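Local coordinates for protein desulfoferrodoxin (Rbo) (PDB 1Y07) that probably reduces superoxide at a mononuclear iron centre, as a class III superoxide reductase of the desulfoferrodoxin family, at residues L83-G88 / F104-D109. Sequence-based numbering, arbitrary orientation.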
loop_
_atom_site.group_PDB
_atom_site.type_symbol
_atom_site.label_atom_id
_atom_site.label_comp_id
_atom_site.label_asym_id
_atom_site.label_seq_id
_atom_site.Cartn_x
_atom_site.Cartn_y
_atom_site.Cartn_z
ATOM N N LEU B 83 3.538 5.102 -4.357
ATOM C CA LEU B 83 3.178 5.258 -5.742
ATOM C C LEU B 83 1.768 4.828 -5.928
ATOM O O LEU B 83 1.388 3.729 -5.509
ATOM C CB LEU B 83 4.080 4.370 -6.593
ATOM C CG LEU B 83 4.234 4.734 -8.055
ATOM C CD1 LEU B 83 4.854 6.042 -8.244
ATOM C CD2 LEU B 83 4.976 3.589 -8.767
ATOM N N LYS B 84 0.957 5.712 -6.489
ATOM C CA LYS B 84 -0.351 5.314 -6.920
ATOM C C LYS B 84 -0.261 5.062 -8.428
ATOM O O LYS B 84 0.295 5.881 -9.138
ATOM C CB LYS B 84 -1.399 6.412 -6.659
ATOM C CG LYS B 84 -2.721 6.012 -7.319
ATOM C CD LYS B 84 -3.887 6.866 -6.921
ATOM C CE LYS B 84 -3.879 8.203 -7.522
ATOM N NZ LYS B 84 -5.127 8.914 -7.119
ATOM N N THR B 85 -0.772 3.931 -8.882
ATOM C CA THR B 85 -0.836 3.566 -10.283
ATOM C C THR B 85 -2.290 3.310 -10.635
ATOM O O THR B 85 -3.182 3.310 -9.768
ATOM C CB THR B 85 0.017 2.326 -10.609
ATOM O OG1 THR B 85 -0.545 1.158 -10.003
ATOM C CG2 THR B 85 1.436 2.422 -9.999
ATOM N N ARG B 86 -2.530 3.082 -11.926
ATOM C CA ARG B 86 -3.877 2.799 -12.409
ATOM C C ARG B 86 -4.469 1.572 -11.747
ATOM O O ARG B 86 -5.667 1.560 -11.404
ATOM C CB ARG B 86 -3.897 2.684 -13.947
ATOM C CG ARG B 86 -3.849 4.090 -14.645
ATOM C CD ARG B 86 -4.457 4.158 -16.069
ATOM N NE ARG B 86 -5.730 4.894 -16.071
ATOM C CZ ARG B 86 -6.469 5.162 -17.163
ATOM N NH1 ARG B 86 -6.073 4.772 -18.389
ATOM N NH2 ARG B 86 -7.619 5.847 -17.039
ATOM N N LYS B 87 -3.634 0.549 -11.565
ATOM C CA LYS B 87 -4.085 -0.772 -11.057
ATOM C C LYS B 87 -3.962 -0.957 -9.562
ATOM O O LYS B 87 -4.569 -1.858 -9.027
ATOM C CB LYS B 87 -3.377 -1.928 -11.790
ATOM C CG LYS B 87 -3.556 -1.850 -13.275
ATOM C CD LYS B 87 -5.045 -1.927 -13.736
ATOM C CE LYS B 87 -5.232 -2.159 -15.231
ATOM N NZ LYS B 87 -5.132 -3.639 -15.510
ATOM N N GLY B 88 -3.197 -0.107 -8.902
ATOM C CA GLY B 88 -2.942 -0.251 -7.495
ATOM C C GLY B 88 -2.089 0.801 -6.824
ATOM O O GLY B 88 -1.987 1.944 -7.269
ATOM N N PHE B 104 10.164 1.352 -8.277
ATOM C CA PHE B 104 9.049 0.446 -8.219
ATOM C C PHE B 104 8.959 -0.240 -9.568
ATOM O O PHE B 104 9.322 0.363 -10.572
ATOM C CB PHE B 104 7.792 1.250 -8.023
ATOM C CG PHE B 104 7.777 2.023 -6.727
ATOM C CD1 PHE B 104 8.231 3.330 -6.684
ATOM C CD2 PHE B 104 7.288 1.459 -5.581
ATOM C CE1 PHE B 104 8.229 4.077 -5.491
ATOM C CE2 PHE B 104 7.260 2.220 -4.383
ATOM C CZ PHE B 104 7.751 3.503 -4.356
ATOM N N ALA B 105 8.419 -1.451 -9.602
ATOM C CA ALA B 105 8.098 -2.155 -10.835
ATOM C C ALA B 105 6.607 -2.308 -11.068
ATOM O O ALA B 105 5.840 -2.516 -10.073
ATOM C CB ALA B 105 8.763 -3.525 -10.782
ATOM N N LEU B 106 6.176 -2.196 -12.331
ATOM C CA LEU B 106 4.795 -2.274 -12.759
ATOM C C LEU B 106 4.620 -3.455 -13.684
ATOM O O LEU B 106 5.552 -3.843 -14.395
ATOM C CB LEU B 106 4.375 -0.920 -13.433
ATOM C CG LEU B 106 3.911 0.217 -12.481
ATOM C CD1 LEU B 106 4.995 0.632 -11.454
ATOM C CD2 LEU B 106 3.394 1.444 -13.273
ATOM N N THR B 107 3.436 -4.030 -13.698
ATOM C CA THR B 107 3.049 -4.979 -14.700
ATOM C C THR B 107 2.757 -4.214 -16.019
ATOM O O THR B 107 2.549 -2.996 -16.051
ATOM C CB THR B 107 1.883 -5.811 -14.295
ATOM O OG1 THR B 107 0.817 -4.971 -13.814
ATOM C CG2 THR B 107 2.254 -6.682 -13.075
ATOM N N ALA B 108 2.784 -4.950 -17.113
ATOM C CA ALA B 108 2.627 -4.333 -18.434
ATOM C C ALA B 108 1.309 -3.595 -18.628
ATOM O O ALA B 108 1.241 -2.659 -19.421
ATOM C CB ALA B 108 2.810 -5.380 -19.527
ATOM N N ASP B 109 0.306 -3.962 -17.833
ATOM C CA ASP B 109 -1.026 -3.407 -17.968
ATOM C C ASP B 109 -1.216 -2.202 -17.070
ATOM O O ASP B 109 -2.281 -1.569 -17.112
ATOM C CB ASP B 109 -2.065 -4.447 -17.624
ATOM C CG ASP B 109 -1.896 -4.966 -16.183
ATOM O OD1 ASP B 109 -0.900 -5.635 -15.907
ATOM O OD2 ASP B 109 -2.695 -4.745 -15.297
#
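Apolar side chains from the ends of two strands in facing beta sheets, and from the loop that follows one of them, make up the buried end of this contact. Leu83 sets its CG anti to the backbone N, chi1 -158° and chi2 63° together bringing CD2 to the base of Phe104, 3.7 Å from Phe104 CB. The backbone itself places Leu83 CB squarely over one ring face of Phe104, 4.2 Å from the centroid, a CH-pi contact; the two side chains pass antiparallel to one another. A branched leucine suits this place because its CB and one methyl engage Phe104 while that same CD2 also meets Leu106 CD1 at 4.0 Å. Leu106 spreads its branches: its other methyl, CD2, meets Thr85 CG2 tip to tip at 3.9 Å. Val61 of strand 60-65 also packs against Leu83 and Leu106.

The strands belong to the beta sandwich of the iron-binding domain, an E-set immunoglobulin-like fold: strand 78-85 lies in one antiparallel sheet, strand 101-105 in the other, and segments 83-87 and 104-109 run in nearly the same direction, 20° apart. The contact itself lies away from the iron site.

Among the polar groups, Thr85 divides its roles, turning its methyl to Leu106 while OG1, wedged between the main-chain N and C, bonds to Asp110 and receives a weak bond from Gly88 N. The backbone bond from Thr85 N to Gly88 O (2.8 Å) closes the tight turn between strands 78-85 and 88-93.

At the solvent-exposed end, Lys87 bends at chi2 and chi4 to bring NZ within 2.7 Å of Asp109 OD2, a salt bridge using that oxygen's anti lone pair. A long, flexible lysine can span the separation between the two loops. The carboxylate's other oxygen, Asp109 OD1, accepts Thr107 OG1 at 2.8 Å from above its plane.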